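Long-range contacts in probable mannosyltransferase KTR4 (Saccharomyces cerevisiae, PDB 5A07), which is a probable glycosyltransferase of the yeast mannosyltransferase family with a GT-A fold, modelled with guanosine-5'-diphosphate and a manganese ion bound: residues D172-P177 and Y205-R210; D178-E183 and G346-R351. One frame throughout, in Å; residues are numbered along the deposited sequence.

Contact 1: D172-P177 and Y205-R210. With GDP (guanosine-5'-diphosphate), chain F.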
ATOM      1  N   ASP B 172      20.729  -1.063 -14.110  1.00 31.71           N
ATOM      2  CA  ASP B 172      21.309  -0.879 -12.812  1.00 37.31           C
ATOM      3  C   ASP B 172      20.287  -0.485 -11.735  1.00 39.06           C
ATOM      4  O   ASP B 172      20.583  -0.600 -10.584  1.00 35.25           O
ATOM      5  CB  ASP B 172      22.379   0.202 -12.910  1.00 41.38           C
ATOM      6  CG  ASP B 172      23.663  -0.310 -13.658  1.00 42.29           C
ATOM      7  OD1 ASP B 172      23.824  -1.526 -13.829  1.00 48.20           O
ATOM      8  OD2 ASP B 172      24.498   0.525 -14.035  1.00 53.82           O
ATOM      9  N   ASN B 173      19.127   0.029 -12.137  1.00 32.84           N
ATOM     10  CA  ASN B 173      18.060   0.428 -11.223  1.00 32.92           C
ATOM     11  C   ASN B 173      17.004  -0.639 -11.043  1.00 30.62           C
ATOM     12  O   ASN B 173      15.975  -0.376 -10.416  1.00 30.62           O
ATOM     13  CB  ASN B 173      17.418   1.695 -11.718  1.00 31.79           C
ATOM     14  CG  ASN B 173      18.364   2.862 -11.723  1.00 34.70           C
ATOM     15  OD1 ASN B 173      18.272   3.752 -12.565  1.00 40.07           O
ATOM     16  ND2 ASN B 173      19.232   2.905 -10.784  1.00 32.90           N
ATOM     17  N   TRP B 174      17.254  -1.829 -11.601  1.00 28.08           N
ATOM     18  CA  TRP B 174      16.313  -2.952 -11.569  1.00 26.89           C
ATOM     19  C   TRP B 174      16.972  -4.252 -11.097  1.00 29.20           C
ATOM     20  O   TRP B 174      16.494  -4.908 -10.192  1.00 22.90           O
ATOM     21  CB  TRP B 174      15.681  -3.140 -12.964  1.00 24.98           C
ATOM     22  CG  TRP B 174      14.742  -4.279 -13.027  1.00 24.56           C
ATOM     23  CD1 TRP B 174      15.030  -5.532 -13.418  1.00 26.17           C
ATOM     24  CD2 TRP B 174      13.380  -4.289 -12.581  1.00 22.90           C
ATOM     25  NE1 TRP B 174      13.952  -6.321 -13.266  1.00 25.94           N
ATOM     26  CE2 TRP B 174      12.909  -5.572 -12.785  1.00 27.09           C
ATOM     27  CE3 TRP B 174      12.514  -3.304 -12.061  1.00 23.88           C
ATOM     28  CZ2 TRP B 174      11.596  -5.950 -12.486  1.00 25.55           C
ATOM     29  CZ3 TRP B 174      11.225  -3.656 -11.749  1.00 22.74           C
ATOM     30  CH2 TRP B 174      10.761  -4.976 -11.982  1.00 25.95           C
ATOM     31  N   ASN B 175      18.089  -4.633 -11.726  1.00 29.21           N
ATOM     32  CA  ASN B 175      18.675  -5.947 -11.506  1.00 30.03           C
ATOM     33  C   ASN B 175      19.274  -6.166 -10.123  1.00 27.65           C
ATOM     34  O   ASN B 175      19.643  -5.248  -9.448  1.00 27.36           O
ATOM     35  CB  ASN B 175      19.814  -6.208 -12.520  1.00 34.19           C
ATOM     36  CG  ASN B 175      19.332  -6.242 -13.960  1.00 34.45           C
ATOM     37  OD1 ASN B 175      18.278  -6.700 -14.248  1.00 35.96           O
ATOM     38  ND2 ASN B 175      20.160  -5.806 -14.846  1.00 42.30           N
ATOM     39  N   MET B 176      19.341  -7.430  -9.740  1.00 34.59           N
ATOM     40  CA  MET B 176      20.035  -7.812  -8.523  1.00 37.10           C
ATOM     41  C   MET B 176      21.405  -7.126  -8.524  1.00 39.49           C
ATOM     42  O   MET B 176      22.158  -7.275  -9.485  1.00 38.64           O
ATOM     43  CB  MET B 176      20.199  -9.320  -8.491  1.00 35.11           C
ATOM     44  CG  MET B 176      20.846  -9.815  -7.193  1.00 43.88           C
ATOM     45  SD  MET B 176      21.235 -11.553  -7.270  1.00 40.80           S
ATOM     46  CE  MET B 176      19.657 -12.347  -7.240  1.00 35.68           C
ATOM     47  N   PRO B 177      21.734  -6.380  -7.461  1.00 37.54           N
ATOM     48  CA  PRO B 177      23.018  -5.664  -7.377  1.00 37.95           C
ATOM     49  C   PRO B 177      24.198  -6.632  -7.063  1.00 41.67           C
ATOM     50  O   PRO B 177      23.968  -7.809  -6.669  1.00 35.76           O
ATOM     51  CB  PRO B 177      22.812  -4.726  -6.201  1.00 37.30           C
ATOM     52  CG  PRO B 177      21.874  -5.461  -5.303  1.00 38.06           C
ATOM     53  CD  PRO B 177      20.973  -6.284  -6.187  1.00 39.38           C
ATOM     54  N   TYR B 205      10.579 -10.971  -9.397  1.00 22.24           N
ATOM     55  CA  TYR B 205       9.627 -10.587  -8.340  1.00 25.30           C
ATOM     56  C   TYR B 205      10.368  -9.908  -7.224  1.00 26.37           C
ATOM     57  O   TYR B 205       9.938  -8.866  -6.698  1.00 23.48           O
ATOM     58  CB  TYR B 205       8.836 -11.781  -7.847  1.00 24.92           C
ATOM     59  CG  TYR B 205       7.676 -11.330  -6.973  1.00 26.96           C
ATOM     60  CD1 TYR B 205       6.477 -10.955  -7.562  1.00 30.34           C
ATOM     61  CD2 TYR B 205       7.784 -11.259  -5.588  1.00 28.39           C
ATOM     62  CE1 TYR B 205       5.385 -10.535  -6.776  1.00 35.52           C
ATOM     63  CE2 TYR B 205       6.705 -10.807  -4.781  1.00 28.39           C
ATOM     64  CZ  TYR B 205       5.526 -10.456  -5.393  1.00 32.27           C
ATOM     65  OH  TYR B 205       4.443 -10.039  -4.682  1.00 29.80           O
ATOM     66  N   HIS B 206      11.516 -10.489  -6.864  1.00 26.38           N
ATOM     67  CA  HIS B 206      12.431  -9.822  -5.968  1.00 24.48           C
ATOM     68  C   HIS B 206      12.810  -8.434  -6.473  1.00 25.30           C
ATOM     69  O   HIS B 206      12.800  -7.444  -5.746  1.00 26.70           O
ATOM     70  CB  HIS B 206      13.687 -10.692  -5.778  1.00 27.13           C
ATOM     71  CG  HIS B 206      13.452 -11.968  -5.051  1.00 28.27           C
ATOM     72  ND1 HIS B 206      13.816 -12.134  -3.726  1.00 31.49           N
ATOM     73  CD2 HIS B 206      12.929 -13.169  -5.444  1.00 30.52           C
ATOM     74  CE1 HIS B 206      13.567 -13.382  -3.351  1.00 28.84           C
ATOM     75  NE2 HIS B 206      13.018 -14.038  -4.369  1.00 27.78           N
ATOM     76  N   ASN B 207      13.171  -8.326  -7.742  1.00 25.30           N
ATOM     77  CA  ASN B 207      13.558  -7.054  -8.317  1.00 22.08           C
ATOM     78  C   ASN B 207      12.394  -6.081  -8.254  1.00 19.24           C
ATOM     79  O   ASN B 207      12.628  -4.929  -8.028  1.00 20.96           O
ATOM     80  CB  ASN B 207      13.972  -7.192  -9.801  1.00 20.85           C
ATOM     81  CG  ASN B 207      15.280  -7.986  -9.955  1.00 26.94           C
ATOM     82  OD1 ASN B 207      16.074  -8.169  -9.008  1.00 28.08           O
ATOM     83  ND2 ASN B 207      15.523  -8.425 -11.157  1.00 29.10           N
ATOM     84  N   MET B 208      11.194  -6.557  -8.544  1.00 19.19           N
ATOM     85  CA  MET B 208      10.016  -5.683  -8.493  1.00 20.07           C
ATOM     86  C   MET B 208       9.772  -5.116  -7.088  1.00 19.30           C
ATOM     87  O   MET B 208       9.552  -3.925  -6.910  1.00 18.80           O
ATOM     88  CB  MET B 208       8.830  -6.437  -8.978  1.00 21.83           C
ATOM     89  CG  MET B 208       7.515  -5.617  -8.961  1.00 23.61           C
ATOM     90  SD  MET B 208       6.659  -5.643  -7.349  1.00 22.60           S
ATOM     91  CE  MET B 208       6.214  -7.348  -7.047  1.00 23.75           C
ATOM     92  N   CYS B 209       9.854  -5.976  -6.112  1.00 21.33           N
ATOM     93  CA  CYS B 209       9.617  -5.562  -4.721  1.00 21.87           C
ATOM     94  C   CYS B 209      10.589  -4.500  -4.273  1.00 21.74           C
ATOM     95  O   CYS B 209      10.271  -3.470  -3.631  1.00 22.40           O
ATOM     96  CB  CYS B 209       9.701  -6.768  -3.810  1.00 20.82           C
ATOM     97  SG  CYS B 209       8.366  -7.947  -3.905  1.00 25.65           S
ATOM     98  N   ARG B 210      11.850  -4.726  -4.627  1.00 25.06           N
ATOM     99  CA  ARG B 210      12.853  -3.741  -4.333  1.00 22.44           C
ATOM    100  C   ARG B 210      12.645  -2.419  -5.098  1.00 23.65           C
ATOM    101  O   ARG B 210      12.768  -1.302  -4.505  1.00 22.02           O
ATOM    102  CB  ARG B 210      14.214  -4.364  -4.669  1.00 24.73           C
ATOM    103  CG  ARG B 210      15.378  -3.366  -4.625  1.00 25.10           C
ATOM    104  CD  ARG B 210      16.669  -4.235  -4.661  1.00 27.24           C
ATOM    105  NE  ARG B 210      17.851  -3.442  -4.872  1.00 29.46           N
ATOM    106  CZ  ARG B 210      18.476  -3.276  -6.043  1.00 33.74           C
ATOM    107  NH1 ARG B 210      18.012  -3.836  -7.131  1.00 30.45           N
ATOM    108  NH2 ARG B 210      19.622  -2.601  -6.091  1.00 31.07           N
TER
HETATM  109  PB  GDP F 500       1.321  -9.439  -6.875  1.00 27.33           P
HETATM  110  O1B GDP F 500       0.877 -10.832  -7.114  1.00 30.18           O
HETATM  111  O2B GDP F 500       2.189  -9.172  -5.786  1.00 28.25           O
HETATM  112  O3B GDP F 500       0.222  -8.464  -7.068  1.00 25.14           O
HETATM  113  O3A GDP F 500       2.407  -9.280  -8.070  1.00 30.82           O
HETATM  114  PA  GDP F 500       2.276  -8.762  -9.564  1.00 25.03           P
HETATM  115  O1A GDP F 500       2.796  -9.707 -10.558  1.00 24.59           O
HETATM  116  O2A GDP F 500       0.987  -8.154  -9.933  1.00 20.30           O
HETATM  117  O5' GDP F 500       3.352  -7.607  -9.537  1.00 20.94           O
HETATM  118  C5' GDP F 500       3.229  -6.278  -9.013  1.00 23.38           C
HETATM  119  C4' GDP F 500       3.284  -5.203 -10.085  1.00 23.06           C
HETATM  120  O4' GDP F 500       4.589  -5.251 -10.675  1.00 22.81           O
HETATM  121  C3' GDP F 500       2.274  -5.367 -11.208  1.00 20.10           C
HETATM  122  O3' GDP F 500       1.937  -4.055 -11.721  1.00 19.28           O
HETATM  123  C2' GDP F 500       3.053  -6.201 -12.238  1.00 21.51           C
HETATM  124  O2' GDP F 500       2.612  -5.957 -13.566  1.00 18.73           O
HETATM  125  C1' GDP F 500       4.419  -5.640 -12.052  1.00 21.88           C
HETATM  126  N9  GDP F 500       5.513  -6.606 -12.314  1.00 24.90           N
HETATM  127  C8  GDP F 500       5.807  -7.761 -11.665  1.00 25.97           C
HETATM  128  N7  GDP F 500       6.966  -8.312 -12.211  1.00 25.71           N
HETATM  129  C5  GDP F 500       7.386  -7.458 -13.194  1.00 23.84           C
HETATM  130  C6  GDP F 500       8.529  -7.446 -14.128  1.00 23.27           C
HETATM  131  O6  GDP F 500       9.315  -8.440 -14.009  1.00 25.31           O
HETATM  132  N1  GDP F 500       8.615  -6.429 -14.996  1.00 23.38           N
HETATM  133  C2  GDP F 500       7.667  -5.420 -15.060  1.00 21.74           C
HETATM  134  N2  GDP F 500       7.810  -4.446 -15.952  1.00 21.88           N
HETATM  135  N3  GDP F 500       6.588  -5.390 -14.218  1.00 18.74           N
HETATM  136  C4  GDP F 500       6.453  -6.330 -13.265  1.00 21.22           C
HETATM  137  O   HOH W   1      15.168  -3.948  -8.165  1.00 25.21           O
HETATM  138  O   HOH W   2      13.865  -9.130 -13.898  1.00 33.55           O
HETATM  139  O   HOH W   3      18.370  -9.364 -11.407  1.00 28.96           O
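W174 and N207 make the tight half of this contact. The indole lies across the asparagine side chain, ring and amide planes 74° apart, and N207 CB sits over one face, 3.8 Å from the centroid of the five-membered ring, in a CH-pi contact. W174 CG stands anti to the backbone N (chi1 179°); although the side chain sets out away from the helix, its far end returns to it, CH2 lying 3.6 Å from M208 CA. F211 also meets the indole. The far edge of the contact reaches the nucleotide: W174 CZ2 is 3.7 Å from O6 of the guanine, M208 CG 3.4 Å from the ribose O4', and Y205 OH donates a 2.7 Å hydrogen bond to O2B of the diphosphate. In this GT-A fold the loop after strand 164-168 and helix 203-214 close on one another beside the GDP pocket, the loop lending it W174 and the helix Y205 and M208.

The looser part lies round N175, M176 and P177, where a weak bond, an arginine tip and waters make the contact. R210, extended from CG to NE, meets P177 tip to tip, with the proline CD and CG over one face of the guanidinium. NH1 gives N175 O a weak hydrogen bond of 3.2 Å, bent to 132° at the hydrogen; the firmer partner of R210 is E342, in a salt bridge through NE. One water donates to W174 O and N207 O and weakly accepts from R210 NH1. Another, 2.7 Å from M176 N, also accepts from N207 ND2, while N207 OD1 is taken by Y348 OH. At the indole edge, in its plane, a further water is shared by two donors, W174 NE1 and N207 ND2.

Contact 2: D178-E183 and G346-R351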
ATOM      1  N   ASP B 178      25.426  -6.142  -7.237  1.00 47.44           N
ATOM      2  CA  ASP B 178      26.647  -6.967  -6.966  1.00 52.59           C
ATOM      3  C   ASP B 178      26.828  -7.308  -5.486  1.00 50.47           C
ATOM      4  O   ASP B 178      27.428  -8.320  -5.144  1.00 50.78           O
ATOM      5  CB  ASP B 178      27.911  -6.235  -7.415  1.00 54.30           C
ATOM      6  CG  ASP B 178      27.972  -6.038  -8.920  1.00 60.51           C
ATOM      7  OD1 ASP B 178      27.493  -6.942  -9.664  1.00 54.64           O
ATOM      8  OD2 ASP B 178      28.507  -4.968  -9.328  1.00 61.46           O
ATOM      9  N   SER B 179      26.282  -6.473  -4.612  1.00 46.60           N
ATOM     10  CA  SER B 179      26.314  -6.739  -3.183  1.00 43.27           C
ATOM     11  C   SER B 179      25.735  -8.099  -2.822  1.00 44.17           C
ATOM     12  O   SER B 179      26.021  -8.601  -1.754  1.00 53.41           O
ATOM     13  CB  SER B 179      25.583  -5.621  -2.450  1.00 46.24           C
ATOM     14  OG  SER B 179      24.203  -5.517  -2.869  1.00 41.15           O
ATOM     15  N   ILE B 180      24.941  -8.721  -3.680  1.00 37.79           N
ATOM     16  CA  ILE B 180      24.288  -9.983  -3.329  1.00 41.98           C
ATOM     17  C   ILE B 180      25.116 -11.163  -3.805  1.00 47.36           C
ATOM     18  O   ILE B 180      25.520 -11.161  -4.934  1.00 56.11           O
ATOM     19  CB  ILE B 180      22.866 -10.091  -3.981  1.00 39.69           C
ATOM     20  CG1 ILE B 180      21.916  -9.026  -3.422  1.00 40.07           C
ATOM     21  CG2 ILE B 180      22.250 -11.485  -3.836  1.00 42.99           C
ATOM     22  CD1 ILE B 180      21.654  -9.149  -1.922  1.00 40.70           C
ATOM     23  N   ASP B 181      25.265 -12.192  -2.974  1.00 45.62           N
ATOM     24  CA  ASP B 181      25.844 -13.445  -3.386  1.00 47.03           C
ATOM     25  C   ASP B 181      24.777 -14.319  -4.005  1.00 46.56           C
ATOM     26  O   ASP B 181      23.929 -14.954  -3.305  1.00 43.52           O
ATOM     27  CB  ASP B 181      26.511 -14.180  -2.195  1.00 51.77           C
ATOM     28  CG  ASP B 181      26.845 -15.689  -2.487  1.00 51.45           C
ATOM     29  OD1 ASP B 181      26.745 -16.227  -3.605  1.00 55.03           O
ATOM     30  OD2 ASP B 181      27.189 -16.379  -1.543  1.00 57.03           O
ATOM     31  N   ARG B 182      24.851 -14.427  -5.320  1.00 44.84           N
ATOM     32  CA  ARG B 182      23.875 -15.197  -6.042  1.00 43.27           C
ATOM     33  C   ARG B 182      23.738 -16.645  -5.594  1.00 48.27           C
ATOM     34  O   ARG B 182      22.610 -17.234  -5.604  1.00 48.93           O
ATOM     35  CB  ARG B 182      24.151 -15.070  -7.519  1.00 46.13           C
ATOM     36  CG  ARG B 182      23.131 -15.758  -8.384  1.00 48.16           C
ATOM     37  CD  ARG B 182      23.413 -15.398  -9.813  1.00 44.26           C
ATOM     38  NE  ARG B 182      22.961 -14.052 -10.183  1.00 45.71           N
ATOM     39  CZ  ARG B 182      21.683 -13.747 -10.432  1.00 36.23           C
ATOM     40  NH1 ARG B 182      20.729 -14.659 -10.278  1.00 39.71           N
ATOM     41  NH2 ARG B 182      21.372 -12.551 -10.816  1.00 39.70           N
ATOM     42  N   GLU B 183      24.832 -17.247  -5.139  1.00 49.41           N
ATOM     43  CA  GLU B 183      24.711 -18.638  -4.675  1.00 52.18           C
ATOM     44  C   GLU B 183      23.936 -18.755  -3.324  1.00 50.78           C
ATOM     45  O   GLU B 183      23.085 -19.668  -3.093  1.00 48.91           O
ATOM     46  CB  GLU B 183      26.087 -19.336  -4.669  1.00 60.14           C
ATOM     47  CG  GLU B 183      26.006 -20.851  -4.881  1.00 64.92           C
ATOM     48  CD  GLU B 183      27.380 -21.506  -5.024  1.00 74.16           C
ATOM     49  OE1 GLU B 183      28.401 -20.758  -4.977  1.00 68.72           O
ATOM     50  OE2 GLU B 183      27.429 -22.759  -5.187  1.00 64.70           O
ATOM     51  N   GLY B 346      17.982  -8.215   2.381  1.00 27.82           N
ATOM     52  CA  GLY B 346      16.748  -9.033   2.528  1.00 25.59           C
ATOM     53  C   GLY B 346      15.738  -9.011   1.348  1.00 23.44           C
ATOM     54  O   GLY B 346      14.895  -9.890   1.272  1.00 26.23           O
ATOM     55  N   PHE B 347      15.845  -8.063   0.427  1.00 24.58           N
ATOM     56  CA  PHE B 347      15.064  -8.175  -0.807  1.00 25.95           C
ATOM     57  C   PHE B 347      15.383  -9.462  -1.588  1.00 28.59           C
ATOM     58  O   PHE B 347      14.538  -9.944  -2.320  1.00 26.33           O
ATOM     59  CB  PHE B 347      15.223  -6.981  -1.703  1.00 26.20           C
ATOM     60  CG  PHE B 347      14.580  -5.720  -1.168  1.00 25.68           C
ATOM     61  CD1 PHE B 347      13.204  -5.680  -0.968  1.00 28.47           C
ATOM     62  CD2 PHE B 347      15.325  -4.613  -0.874  1.00 25.10           C
ATOM     63  CE1 PHE B 347      12.607  -4.510  -0.476  1.00 24.48           C
ATOM     64  CE2 PHE B 347      14.760  -3.458  -0.367  1.00 26.69           C
ATOM     65  CZ  PHE B 347      13.381  -3.427  -0.166  1.00 24.84           C
ATOM     66  N   TYR B 348      16.575 -10.041  -1.359  1.00 29.15           N
ATOM     67  CA  TYR B 348      17.018 -11.225  -2.096  1.00 28.86           C
ATOM     68  C   TYR B 348      17.231 -12.453  -1.220  1.00 26.42           C
ATOM     69  O   TYR B 348      16.785 -13.546  -1.577  1.00 29.29           O
ATOM     70  CB  TYR B 348      18.282 -10.852  -2.947  1.00 28.66           C
ATOM     71  CG  TYR B 348      17.985  -9.819  -4.023  1.00 27.20           C
ATOM     72  CD1 TYR B 348      17.344 -10.179  -5.195  1.00 27.91           C
ATOM     73  CD2 TYR B 348      18.296  -8.508  -3.856  1.00 23.69           C
ATOM     74  CE1 TYR B 348      17.072  -9.234  -6.177  1.00 25.43           C
ATOM     75  CE2 TYR B 348      18.026  -7.571  -4.848  1.00 27.02           C
ATOM     76  CZ  TYR B 348      17.392  -7.943  -5.976  1.00 24.36           C
ATOM     77  OH  TYR B 348      17.094  -7.012  -6.907  1.00 27.28           O
ATOM     78  N   TYR B 349      17.839 -12.277  -0.052  1.00 30.80           N
ATOM     79  CA  TYR B 349      18.018 -13.399   0.877  1.00 29.85           C
ATOM     80  C   TYR B 349      16.738 -13.811   1.581  1.00 36.30           C
ATOM     81  O   TYR B 349      16.602 -15.001   2.048  1.00 34.36           O
ATOM     82  CB  TYR B 349      19.054 -13.020   1.918  1.00 33.53           C
ATOM     83  CG  TYR B 349      20.433 -12.692   1.310  1.00 34.31           C
ATOM     84  CD1 TYR B 349      20.999 -13.495   0.288  1.00 34.23           C
ATOM     85  CD2 TYR B 349      21.170 -11.585   1.745  1.00 29.26           C
ATOM     86  CE1 TYR B 349      22.256 -13.182  -0.277  1.00 35.77           C
ATOM     87  CE2 TYR B 349      22.410 -11.295   1.203  1.00 34.61           C
ATOM     88  CZ  TYR B 349      22.949 -12.090   0.195  1.00 32.21           C
ATOM     89  OH  TYR B 349      24.164 -11.768  -0.315  1.00 38.85           O
ATOM     90  N   GLU B 350      15.774 -12.865   1.644  1.00 28.95           N
ATOM     91  CA  GLU B 350      14.449 -13.208   2.054  1.00 30.28           C
ATOM     92  C   GLU B 350      13.542 -12.776   0.890  1.00 31.01           C
ATOM     93  O   GLU B 350      14.014 -12.707  -0.239  1.00 26.44           O
ATOM     94  CB  GLU B 350      14.191 -12.513   3.386  1.00 30.79           C
ATOM     95  CG  GLU B 350      15.119 -13.050   4.492  1.00 33.41           C
ATOM     96  CD  GLU B 350      14.966 -12.392   5.874  1.00 38.47           C
ATOM     97  OE1 GLU B 350      13.922 -11.712   6.205  1.00 29.46           O
ATOM     98  OE2 GLU B 350      15.939 -12.504   6.620  1.00 36.47           O
ATOM     99  N   ARG B 351      12.253 -12.515   1.120  1.00 27.26           N
ATOM    100  CA  ARG B 351      11.376 -12.133   0.002  1.00 23.80           C
ATOM    101  C   ARG B 351      10.607 -10.898   0.460  1.00 25.07           C
ATOM    102  O   ARG B 351       9.364 -10.862   0.453  1.00 27.12           O
ATOM    103  CB  ARG B 351      10.468 -13.300  -0.462  1.00 26.56           C
ATOM    104  CG  ARG B 351      10.116 -13.205  -2.008  1.00 29.89           C
ATOM    105  CD  ARG B 351       8.658 -13.455  -2.302  1.00 31.90           C
ATOM    106  NE  ARG B 351       7.888 -12.446  -1.563  1.00 36.41           N
ATOM    107  CZ  ARG B 351       6.571 -12.478  -1.334  1.00 39.33           C
ATOM    108  NH1 ARG B 351       5.846 -13.427  -1.832  1.00 38.18           N
ATOM    109  NH2 ARG B 351       5.977 -11.501  -0.612  1.00 40.96           N
TER
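The Y349 ring has I180 CD1 over one face, 4.2 Å from the centroid and 28° off the normal, while D181 O lies in the ring plane at its edge, near CE1. This is a CH-pi contact, with isoleucine and tyrosine reaching toward each other tip to tip; R184 adds a cation-pi contact to the same ring. The second flat group, Y348, crosses I180 at about a right angle, and I180 CG1 comes obliquely to its CD2 at 3.7 Å. Here the short helix 346-349 of the GT-A domain meets the turn leading into helix 182-194, joining parts of the chain far apart in sequence at the protein surface.

I180 does the filling between the two tyrosines. Its CG1, anti to the carbonyl carbon (chi1 -65°), lies beside Y348 CD2; chi2 then sets CD1 over the Y349 ring, also near Y348 CB. The CG2 branch lies 3.9 Å from Y349 CE1. The buried Y348 runs on past the isoleucine, also touching M176, P177 and Y185, its hydroxyl ending at N207 of helix 203-214.

The polar part is at the outer end of Y349. Its OH accepts a hydrogen bond from D181 N, 2.9 Å long and nearly straight at 172°, just before the helix starts. D181 is the N-cap of helix 182-194, and the tyrosine therefore grips the backbone of the very residue whose side chain caps the helix: D181 OD1 takes a weak 2.7 Å bond from E183 N.

The first segments of contacts 1 and 2 run on from P177 to D178 without a break, and the contact centres are 10 Å apart. Helix 203-214 of contact 1 and helix 346-349 of contact 2 also touch directly: N207 OD1 and Y348 OH are 2.6 Å apart, a probable hydrogen bond, and H206 ND1 lies 2.7 Å from F347 O, another probable one. Y348 thus touches I180 with its ring and N207, the partner of W174, with its hydroxyl. Contact 1 borders the ligand pocket, with the M208 side chain about 7 Å from the manganese ion; contact 2 stands farther back, the Y348 side chain being about 11 Å from GDP.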